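Local coordinates for inner kinetochore subunit cnp3 (PDB 6O2D), which helps build the inner kinetochore of fission yeast as its CENP-C homologue, here represented by the dimeric cupin domain, and serves chromosome segregation in mitosis and meiosis, at residues P64-P74 and A132-T143; I93-N103 and K111-Y122. All coordinates share one frame; numbering follows the deposited sequence.

Contact 1: P64-P74 and A132-T143; sequences PSFAAGVVEMP and AVRLYYTHATDT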
loop_
_atom_site.group_PDB
_atom_site.type_symbol
_atom_site.label_atom_id
_atom_site.label_comp_id
_atom_site.label_asym_id
_atom_site.label_seq_id
_atom_site.Cartn_x
_atom_site.Cartn_y
_atom_site.Cartn_z
ATOM N N PRO B 64 6.301 -13.885 -2.882
ATOM C CA PRO B 64 7.333 -13.020 -2.299
ATOM C C PRO B 64 7.265 -11.554 -2.734
ATOM O O PRO B 64 8.147 -10.783 -2.367
ATOM C CB PRO B 64 8.630 -13.659 -2.798
ATOM C CG PRO B 64 8.258 -14.289 -4.115
ATOM C CD PRO B 64 6.766 -14.550 -4.115
ATOM N N SER B 65 6.242 -11.163 -3.491
ATOM C CA SER B 65 6.260 -9.855 -4.140
ATOM C C SER B 65 5.681 -8.718 -3.293
ATOM O O SER B 65 6.110 -7.569 -3.458
ATOM C CB SER B 65 5.531 -9.946 -5.492
ATOM O OG SER B 65 4.169 -9.567 -5.398
ATOM N N PHE B 66 4.721 -8.981 -2.403
ATOM C CA PHE B 66 4.026 -7.892 -1.719
ATOM C C PHE B 66 3.604 -8.323 -0.322
ATOM O O PHE B 66 3.209 -9.472 -0.114
ATOM C CB PHE B 66 2.812 -7.450 -2.544
ATOM C CG PHE B 66 1.900 -6.472 -1.845
ATOM C CD1 PHE B 66 2.104 -5.105 -1.972
ATOM C CD2 PHE B 66 0.805 -6.921 -1.104
ATOM C CE1 PHE B 66 1.257 -4.195 -1.350
ATOM C CE2 PHE B 66 -0.044 -6.022 -0.475
ATOM C CZ PHE B 66 0.185 -4.653 -0.598
ATOM N N ALA B 67 3.686 -7.394 0.631
ATOM C CA ALA B 67 3.168 -7.597 1.981
ATOM C C ALA B 67 2.678 -6.258 2.518
ATOM O O ALA B 67 3.163 -5.202 2.104
ATOM C CB ALA B 67 4.221 -8.201 2.918
ATOM N N ALA B 68 1.703 -6.303 3.428
ATOM C CA ALA B 68 1.171 -5.080 4.023
ATOM C C ALA B 68 0.701 -5.328 5.453
ATOM O O ALA B 68 0.293 -6.441 5.810
ATOM C CB ALA B 68 0.029 -4.502 3.181
ATOM N N GLY B 69 0.735 -4.272 6.258
ATOM C CA GLY B 69 0.351 -4.400 7.646
ATOM C C GLY B 69 0.148 -3.059 8.316
ATOM O O GLY B 69 0.020 -2.025 7.656
ATOM N N VAL B 70 0.124 -3.097 9.651
ATOM C CA VAL B 70 -0.084 -1.909 10.466
ATOM C C VAL B 70 0.998 -1.842 11.533
ATOM O O VAL B 70 1.377 -2.863 12.120
ATOM C CB VAL B 70 -1.497 -1.890 11.104
ATOM C CG1 VAL B 70 -1.805 -3.207 11.804
ATOM C CG2 VAL B 70 -1.659 -0.712 12.072
ATOM N N VAL B 71 1.512 -0.631 11.748
ATOM C CA VAL B 71 2.462 -0.312 12.805
ATOM C C VAL B 71 1.872 0.841 13.605
ATOM O O VAL B 71 1.301 1.773 13.025
ATOM C CB VAL B 71 3.858 0.068 12.243
ATOM C CG1 VAL B 71 4.731 0.740 13.309
ATOM C CG2 VAL B 71 4.557 -1.141 11.649
ATOM N N GLU B 72 2.003 0.763 14.939
ATOM C CA GLU B 72 1.663 1.839 15.866
ATOM C C GLU B 72 2.897 2.229 16.668
ATOM O O GLU B 72 3.702 1.369 17.023
ATOM C CB GLU B 72 0.572 1.454 16.871
ATOM C CG GLU B 72 0.226 2.605 17.790
ATOM C CD GLU B 72 -0.708 2.224 18.867
ATOM O OE1 GLU B 72 -1.705 1.548 18.543
ATOM O OE2 GLU B 72 -0.425 2.570 20.032
HETATM N N MSE B 73 3.030 3.516 16.975
HETATM C CA MSE B 73 4.157 3.976 17.775
HETATM C C MSE B 73 3.675 4.787 18.968
HETATM O O MSE B 73 3.002 5.810 18.810
HETATM C CB MSE B 73 5.080 4.800 16.894
HETATM C CG MSE B 73 5.796 3.898 15.931
HETATM SE SE MSE B 73 7.169 4.791 14.942
HETATM C CE MSE B 73 6.076 5.792 13.686
ATOM N N PRO B 74 4.004 4.323 20.168
ATOM C CA PRO B 74 3.616 5.054 21.378
ATOM C C PRO B 74 4.274 6.426 21.429
ATOM O O PRO B 74 5.119 6.787 20.609
ATOM C CB PRO B 74 4.105 4.149 22.516
ATOM C CG PRO B 74 4.360 2.806 21.872
ATOM C CD PRO B 74 4.746 3.087 20.465
ATOM N N ALA B 132 -0.553 8.199 20.271
ATOM C CA ALA B 132 0.151 7.157 19.531
ATOM C C ALA B 132 -0.086 7.310 18.035
ATOM O O ALA B 132 -1.167 7.704 17.594
ATOM C CB ALA B 132 -0.279 5.760 19.991
ATOM N N VAL B 133 0.934 7.001 17.246
ATOM C CA VAL B 133 0.834 7.078 15.795
ATOM C C VAL B 133 0.533 5.679 15.298
ATOM O O VAL B 133 1.035 4.696 15.853
ATOM C CB VAL B 133 2.127 7.620 15.159
ATOM C CG1 VAL B 133 2.074 7.457 13.633
ATOM C CG2 VAL B 133 2.347 9.072 15.573
ATOM N N ARG B 134 -0.292 5.582 14.264
ATOM C CA ARG B 134 -0.717 4.304 13.729
ATOM C C ARG B 134 -0.500 4.450 12.224
ATOM O O ARG B 134 -0.927 5.453 11.626
ATOM C CB ARG B 134 -2.186 4.004 14.084
ATOM C CG ARG B 134 -2.847 2.958 13.192
ATOM C CD ARG B 134 -4.383 2.839 13.332
ATOM N NE ARG B 134 -4.962 2.851 14.685
ATOM C CZ ARG B 134 -4.789 1.906 15.606
ATOM N NH1 ARG B 134 -3.982 0.879 15.376
ATOM N NH2 ARG B 134 -5.380 2.029 16.787
ATOM N N LEU B 135 0.202 3.480 11.610
ATOM C CA LEU B 135 0.519 3.556 10.186
ATOM C C LEU B 135 0.074 2.308 9.451
ATOM O O LEU B 135 0.190 1.196 9.966
ATOM C CB LEU B 135 2.014 3.739 9.938
ATOM C CG LEU B 135 2.841 4.766 10.691
ATOM C CD1 LEU B 135 4.302 4.295 10.778
ATOM C CD2 LEU B 135 2.719 6.106 9.998
ATOM N N TYR B 136 -0.351 2.508 8.208
ATOM C CA TYR B 136 -0.553 1.426 7.255
ATOM C C TYR B 136 0.676 1.325 6.357
ATOM O O TYR B 136 1.015 2.291 5.665
ATOM C CB TYR B 136 -1.811 1.679 6.423
ATOM C CG TYR B 136 -1.986 0.699 5.298
ATOM C CD1 TYR B 136 -2.253 -0.637 5.562
ATOM C CD2 TYR B 136 -1.878 1.098 3.975
ATOM C CE1 TYR B 136 -2.419 -1.543 4.548
ATOM C CE2 TYR B 136 -2.041 0.187 2.946
ATOM C CZ TYR B 136 -2.310 -1.129 3.243
ATOM O OH TYR B 136 -2.468 -2.048 2.238
ATOM N N TYR B 137 1.344 0.173 6.366
ATOM C CA TYR B 137 2.558 0.006 5.578
ATOM C C TYR B 137 2.365 -1.042 4.490
ATOM O O TYR B 137 1.587 -1.989 4.638
ATOM C CB TYR B 137 3.766 -0.382 6.454
ATOM C CG TYR B 137 3.817 -1.835 6.906
ATOM C CD1 TYR B 137 4.354 -2.830 6.091
ATOM C CD2 TYR B 137 3.353 -2.206 8.163
ATOM C CE1 TYR B 137 4.395 -4.158 6.503
ATOM C CE2 TYR B 137 3.403 -3.530 8.592
ATOM C CZ TYR B 137 3.917 -4.501 7.756
ATOM O OH TYR B 137 3.962 -5.814 8.182
ATOM N N THR B 138 3.089 -0.854 3.391
ATOM C CA THR B 138 3.237 -1.867 2.361
ATOM C C THR B 138 4.705 -1.902 1.972
ATOM O O THR B 138 5.359 -0.857 1.923
ATOM C CB THR B 138 2.358 -1.579 1.126
ATOM O OG1 THR B 138 2.911 -0.491 0.383
ATOM C CG2 THR B 138 0.929 -1.204 1.540
ATOM N N HIS B 139 5.224 -3.095 1.702
ATOM C CA HIS B 139 6.510 -3.213 1.036
ATOM C C HIS B 139 6.386 -4.183 -0.128
ATOM O O HIS B 139 5.544 -5.086 -0.122
ATOM C CB HIS B 139 7.651 -3.635 1.988
ATOM C CG HIS B 139 7.454 -4.958 2.650
ATOM N ND1 HIS B 139 7.025 -5.077 3.955
ATOM C CD2 HIS B 139 7.672 -6.220 2.209
ATOM C CE1 HIS B 139 6.958 -6.356 4.280
ATOM N NE2 HIS B 139 7.345 -7.070 3.238
ATOM N N ALA B 140 7.160 -3.903 -1.174
ATOM C CA ALA B 140 7.094 -4.634 -2.428
ATOM C C ALA B 140 8.495 -4.740 -3.011
ATOM O O ALA B 140 9.373 -3.920 -2.729
ATOM C CB ALA B 140 6.137 -3.959 -3.421
ATOM N N THR B 141 8.695 -5.754 -3.846
ATOM C CA THR B 141 9.991 -5.961 -4.468
ATOM C C THR B 141 9.778 -6.526 -5.865
ATOM O O THR B 141 8.724 -7.089 -6.177
ATOM C CB THR B 141 10.879 -6.879 -3.618
ATOM O OG1 THR B 141 12.137 -7.088 -4.278
ATOM C CG2 THR B 141 10.186 -8.218 -3.367
ATOM N N ASP B 142 10.790 -6.346 -6.708
ATOM C CA ASP B 142 10.737 -6.761 -8.110
ATOM C C ASP B 142 11.343 -8.154 -8.219
ATOM O O ASP B 142 12.563 -8.313 -8.256
ATOM C CB ASP B 142 11.471 -5.756 -8.988
ATOM C CG ASP B 142 11.139 -5.913 -10.455
ATOM O OD1 ASP B 142 11.373 -7.006 -11.016
ATOM O OD2 ASP B 142 10.638 -4.937 -11.046
ATOM N N THR B 143 10.478 -9.170 -8.286
ATOM C CA THR B 143 10.937 -10.552 -8.199
ATOM C C THR B 143 11.797 -10.934 -9.395
ATOM O O THR B 143 12.767 -11.686 -9.250
ATOM C CB THR B 143 9.740 -11.489 -8.077
ATOM O OG1 THR B 143 8.873 -11.304 -9.204
ATOM C CG2 THR B 143 8.970 -11.182 -6.800
#
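The Y137 ring lies with one face on the backbone of G69. G69 N sits over the ring centre, and G69 CA makes a CH-pi contact 3.7 Å from the ring centroid. Y137 CG stands between its backbone N and carbonyl carbon (chi1 77°), which swings the ring over the neighbouring strand. G69 has no side chain, and the ring lies directly on its backbone. V71 CG2 approaches Y137 CD2 obliquely, at 3.8 Å. H139 has A67 O over one face, offset toward the rim, and A67 CB lies 3.3 Å from H139 NE2. At the edge of the F66 ring is A140 CB, while T138 CB meets F66 CE1 obliquely. The Y136 hydroxyl passes A68 CB and is hydrogen-bonded to S90 of the second subunit. V70 CG2 touches the edge of the R134 guanidinium. The salt bridge from E72 OE1 to R134 NH1 is long, 4.0 Å, with the two planes 89° apart and no N-H aimed at the oxygen. The other oxygen, E72 OE2, forms a salt bridge with K55 NZ. The methyl CE of selenomethionine M73 packs on L135 CD1 at 3.7 Å. Backbone hydrogen bonds run from T141 N to S65 O at one end to V133 N to M73 O at the other. This is a regular antiparallel strand pair inside the five-stranded sheet of a cupin beta fold.

Contact 2: I93-N103 and K111-Y122; sequences ILQGKIEVTVN and KDGVFIVPRGNY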
loop_
_atom_site.group_PDB
_atom_site.type_symbol
_atom_site.label_atom_id
_atom_site.label_comp_id
_atom_site.label_asym_id
_atom_site.label_seq_id
_atom_site.Cartn_x
_atom_site.Cartn_y
_atom_site.Cartn_z
ATOM N N ILE B 93 -0.125 7.521 7.010
ATOM C CA ILE B 93 -0.244 7.921 8.406
ATOM C C ILE B 93 -1.718 8.131 8.699
ATOM O O ILE B 93 -2.329 9.079 8.199
ATOM C CB ILE B 93 0.569 9.184 8.703
ATOM C CG1 ILE B 93 1.959 9.040 8.090
ATOM C CG2 ILE B 93 0.625 9.459 10.212
ATOM C CD1 ILE B 93 2.680 10.317 7.944
ATOM N N LEU B 94 -2.275 7.269 9.544
ATOM C CA LEU B 94 -3.686 7.346 9.879
ATOM C C LEU B 94 -3.958 8.252 11.064
ATOM O O LEU B 94 -5.043 8.835 11.138
ATOM C CB LEU B 94 -4.231 5.946 10.164
ATOM C CG LEU B 94 -4.079 4.914 9.043
ATOM C CD1 LEU B 94 -4.942 3.713 9.340
ATOM C CD2 LEU B 94 -4.431 5.502 7.681
ATOM N N GLN B 95 -3.005 8.388 11.989
ATOM C CA GLN B 95 -3.211 9.215 13.172
ATOM C C GLN B 95 -1.865 9.529 13.815
ATOM O O GLN B 95 -0.924 8.735 13.736
ATOM C CB GLN B 95 -4.153 8.537 14.178
ATOM C CG GLN B 95 -3.477 7.835 15.341
ATOM C CD GLN B 95 -4.453 7.480 16.449
ATOM O OE1 GLN B 95 -5.666 7.659 16.308
ATOM N NE2 GLN B 95 -3.929 6.970 17.557
ATOM N N GLY B 96 -1.786 10.697 14.442
ATOM C CA GLY B 96 -0.616 11.062 15.215
ATOM C C GLY B 96 0.273 12.046 14.487
ATOM O O GLY B 96 -0.075 12.606 13.442
ATOM N N LYS B 97 1.463 12.243 15.056
ATOM C CA LYS B 97 2.463 13.127 14.473
ATOM C C LYS B 97 3.812 12.425 14.479
ATOM O O LYS B 97 4.230 11.893 15.514
ATOM C CB LYS B 97 2.573 14.440 15.266
ATOM C CG LYS B 97 1.307 14.843 16.026
ATOM C CD LYS B 97 1.460 16.205 16.701
ATOM C CE LYS B 97 0.600 16.326 17.953
ATOM N NZ LYS B 97 1.257 15.831 19.191
ATOM N N ILE B 98 4.498 12.440 13.330
ATOM C CA ILE B 98 5.806 11.808 13.187
ATOM C C ILE B 98 6.736 12.750 12.442
ATOM O O ILE B 98 6.303 13.530 11.589
ATOM C CB ILE B 98 5.764 10.460 12.440
ATOM C CG1 ILE B 98 5.303 10.648 10.994
ATOM C CG2 ILE B 98 4.893 9.463 13.160
ATOM C CD1 ILE B 98 5.306 9.357 10.191
ATOM N N GLU B 99 8.032 12.635 12.742
ATOM C CA GLU B 99 9.107 13.251 11.979
ATOM C C GLU B 99 9.953 12.130 11.400
ATOM O O GLU B 99 10.437 11.260 12.137
ATOM C CB GLU B 99 9.958 14.167 12.849
ATOM C CG GLU B 99 11.097 14.863 12.125
ATOM C CD GLU B 99 12.399 14.804 12.910
ATOM O OE1 GLU B 99 13.349 15.536 12.565
ATOM O OE2 GLU B 99 12.480 14.019 13.873
ATOM N N VAL B 100 10.120 12.147 10.086
ATOM C CA VAL B 100 10.761 11.051 9.385
ATOM C C VAL B 100 11.929 11.559 8.542
ATOM O O VAL B 100 11.852 12.633 7.934
ATOM C CB VAL B 100 9.722 10.270 8.553
ATOM C CG1 VAL B 100 8.854 11.229 7.791
ATOM C CG2 VAL B 100 10.403 9.296 7.615
ATOM N N THR B 101 13.031 10.800 8.574
ATOM C CA THR B 101 14.210 10.941 7.718
ATOM C C THR B 101 14.273 9.884 6.635
ATOM O O THR B 101 14.251 8.675 6.921
ATOM C CB THR B 101 15.532 10.941 8.494
ATOM O OG1 THR B 101 15.421 11.576 9.781
ATOM C CG2 THR B 101 16.809 11.200 7.585
ATOM N N VAL B 102 14.364 10.362 5.395
ATOM C CA VAL B 102 14.703 9.530 4.256
ATOM C C VAL B 102 15.967 10.126 3.663
ATOM O O VAL B 102 15.913 11.187 3.034
ATOM C CB VAL B 102 13.579 9.474 3.209
ATOM C CG1 VAL B 102 13.989 8.617 2.021
ATOM C CG2 VAL B 102 12.300 8.982 3.829
ATOM N N ASN B 103 17.104 9.448 3.860
ATOM C CA ASN B 103 18.388 9.830 3.248
ATOM C C ASN B 103 18.815 11.256 3.606
ATOM O O ASN B 103 19.140 12.071 2.738
ATOM C CB ASN B 103 18.353 9.637 1.730
ATOM C CG ASN B 103 18.411 8.176 1.341
ATOM O OD1 ASN B 103 18.647 7.306 2.190
ATOM N ND2 ASN B 103 18.203 7.892 0.062
ATOM N N LYS B 111 -1.867 13.039 9.701
ATOM C CA LYS B 111 -2.894 12.233 9.060
ATOM C C LYS B 111 -3.034 12.576 7.585
ATOM O O LYS B 111 -2.972 13.741 7.187
ATOM C CB LYS B 111 -4.240 12.462 9.772
ATOM C CG LYS B 111 -5.482 11.996 8.995
ATOM C CD LYS B 111 -6.497 11.256 9.871
ATOM C CE LYS B 111 -7.495 10.447 9.024
ATOM N NZ LYS B 111 -7.405 8.942 9.184
ATOM N N ASP B 112 -3.157 11.527 6.773
ATOM C CA ASP B 112 -3.354 11.596 5.328
ATOM C C ASP B 112 -2.091 11.986 4.579
ATOM O O ASP B 112 -2.161 12.383 3.414
ATOM C CB ASP B 112 -4.511 12.536 4.962
ATOM C CG ASP B 112 -5.850 11.998 5.413
ATOM O OD1 ASP B 112 -5.892 10.860 5.928
ATOM O OD2 ASP B 112 -6.862 12.707 5.243
ATOM N N GLY B 113 -0.933 11.858 5.213
ATOM C CA GLY B 113 0.336 11.999 4.528
ATOM C C GLY B 113 0.855 10.607 4.211
ATOM O O GLY B 113 0.616 9.661 4.960
ATOM N N VAL B 114 1.529 10.486 3.071
ATOM C CA VAL B 114 2.165 9.239 2.667
ATOM C C VAL B 114 3.580 9.536 2.192
ATOM O O VAL B 114 3.841 10.585 1.593
ATOM C CB VAL B 114 1.368 8.501 1.569
ATOM C CG1 VAL B 114 0.019 8.055 2.102
ATOM C CG2 VAL B 114 1.195 9.385 0.344
ATOM N N PHE B 115 4.497 8.618 2.472
ATOM C CA PHE B 115 5.840 8.717 1.938
ATOM C C PHE B 115 6.320 7.323 1.566
ATOM O O PHE B 115 5.807 6.316 2.063
ATOM C CB PHE B 115 6.801 9.411 2.919
ATOM C CG PHE B 115 7.191 8.571 4.099
ATOM C CD1 PHE B 115 6.377 8.499 5.213
ATOM C CD2 PHE B 115 8.389 7.877 4.108
ATOM C CE1 PHE B 115 6.744 7.739 6.306
ATOM C CE2 PHE B 115 8.759 7.117 5.198
ATOM C CZ PHE B 115 7.940 7.051 6.298
ATOM N N ILE B 116 7.285 7.278 0.647
ATOM C CA ILE B 116 7.882 6.035 0.187
ATOM C C ILE B 116 9.349 6.033 0.563
ATOM O O ILE B 116 10.004 7.077 0.599
ATOM C CB ILE B 116 7.752 5.832 -1.336
ATOM C CG1 ILE B 116 8.294 7.064 -2.076
ATOM C CG2 ILE B 116 6.325 5.510 -1.708
ATOM C CD1 ILE B 116 8.617 6.811 -3.528
ATOM N N VAL B 117 9.869 4.844 0.824
ATOM C CA VAL B 117 11.308 4.664 0.927
ATOM C C VAL B 117 11.709 3.783 -0.246
ATOM O O VAL B 117 11.505 2.562 -0.190
ATOM C CB VAL B 117 11.707 4.038 2.271
ATOM C CG1 VAL B 117 13.226 3.985 2.406
ATOM C CG2 VAL B 117 11.070 4.800 3.424
ATOM N N PRO B 118 12.243 4.345 -1.331
ATOM C CA PRO B 118 12.624 3.511 -2.475
ATOM C C PRO B 118 13.673 2.488 -2.077
ATOM O O PRO B 118 14.354 2.620 -1.055
ATOM C CB PRO B 118 13.186 4.515 -3.488
ATOM C CG PRO B 118 12.637 5.837 -3.070
ATOM C CD PRO B 118 12.474 5.776 -1.583
ATOM N N ARG B 119 13.809 1.460 -2.914
ATOM C CA ARG B 119 14.832 0.450 -2.685
ATOM C C ARG B 119 16.205 1.108 -2.638
ATOM O O ARG B 119 16.472 2.071 -3.361
ATOM C CB ARG B 119 14.795 -0.605 -3.792
ATOM C CG ARG B 119 13.463 -1.333 -3.927
ATOM C CD ARG B 119 13.441 -2.251 -5.146
ATOM N NE ARG B 119 13.405 -1.501 -6.398
ATOM C CZ ARG B 119 13.523 -2.047 -7.602
ATOM N NH1 ARG B 119 13.684 -3.360 -7.735
ATOM N NH2 ARG B 119 13.478 -1.275 -8.678
ATOM N N GLY B 120 17.074 0.580 -1.776
ATOM C CA GLY B 120 18.439 1.070 -1.642
ATOM C C GLY B 120 18.584 2.383 -0.899
ATOM O O GLY B 120 19.493 3.155 -1.203
ATOM N N ASN B 121 17.711 2.662 0.069
ATOM C CA ASN B 121 17.749 3.914 0.817
ATOM C C ASN B 121 17.613 3.619 2.310
ATOM O O ASN B 121 17.458 2.468 2.725
ATOM C CB ASN B 121 16.671 4.879 0.320
ATOM C CG ASN B 121 16.872 5.265 -1.133
ATOM O OD1 ASN B 121 17.587 6.211 -1.437
ATOM N ND2 ASN B 121 16.250 4.522 -2.036
ATOM N N TYR B 122 17.742 4.668 3.120
ATOM C CA TYR B 122 17.685 4.582 4.575
ATOM C C TYR B 122 16.545 5.432 5.127
ATOM O O TYR B 122 16.256 6.512 4.601
ATOM C CB TYR B 122 19.034 5.020 5.179
ATOM C CG TYR B 122 20.189 4.227 4.605
ATOM C CD1 TYR B 122 20.824 4.624 3.436
ATOM C CD2 TYR B 122 20.603 3.046 5.203
ATOM C CE1 TYR B 122 21.852 3.880 2.897
ATOM C CE2 TYR B 122 21.627 2.297 4.671
ATOM C CZ TYR B 122 22.249 2.718 3.521
ATOM O OH TYR B 122 23.279 1.971 2.998
#
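I93 is joined to D112 and G113, at the start of strand 113-117, by two backbone hydrogen bonds. I93 N gives to G113 O at 3.1 Å, and D112 N gives to I93 O at 3.0 Å. The CG1-CD1 branch of I93 lies against G113 O.

One charged group also binds the backbone here. K111 bends at chi2 and chi4, and its aliphatic chain runs alongside L94 O. The ammonium NZ then returns to a lone pair of L94 O, in the carbonyl plane, at 3.1 Å. Beyond these segments, K111 NZ also has a weak, long ion pair with D112 of the second subunit. With an alanine here, L94 O would probably lose its ammonium donor, and that D112 would lose a distant positive charge.

At the far end the polar contacts centre on N103. Its OD1 accepts Y122 N at 2.9 Å in a fairly straight bond (164°), while N103 N gives to Y122 O at 3.1 Å. The OD1 bond holds the N103 side chain beside the Y122 backbone. N121 ND2 binds P118 O from above the carbonyl plane, and N121 OD1 receives L22 N of the second subunit.

The apolar contacts gather on F115. V100 CG1 lies over one face of the F115 ring, and V100 CG2 meets F115 CZ at 3.6 Å. V102 CG2 reaches F115 CD2 obliquely at 4.1 Å. F91 and F107 also pack on this ring, F107 edge-to-face.

Strands 98-102 and 113-117 belong to different sheets, with axes 8.8 Å apart at 30°. They face each other across the hydrophobic interior between the two sheets of the cupin fold.

In the fold
Contact 2 is nested inside the loop that contact 1 closes: the segments run 64-74, 93-103, 111-122, 132-143. The contact centres are about 11 Å apart. They meet through strands 133-140 and 88-95, neighbours in the five-stranded sheet. Q95 NE2 probably bonds to A132 O (2.9 Å), and L94 N probably to R134 O (3.1 Å). Contact 1 lies within that sheet. Contact 2 begins in it, where 88-95 pairs with 113-117, and then packs 113-117 against strand 98-102 of the four-stranded sheet. Both contacts reach the second subunit. Residues 113-115 pair there with an antiparallel strand, so the sheet continues through the dimer interface.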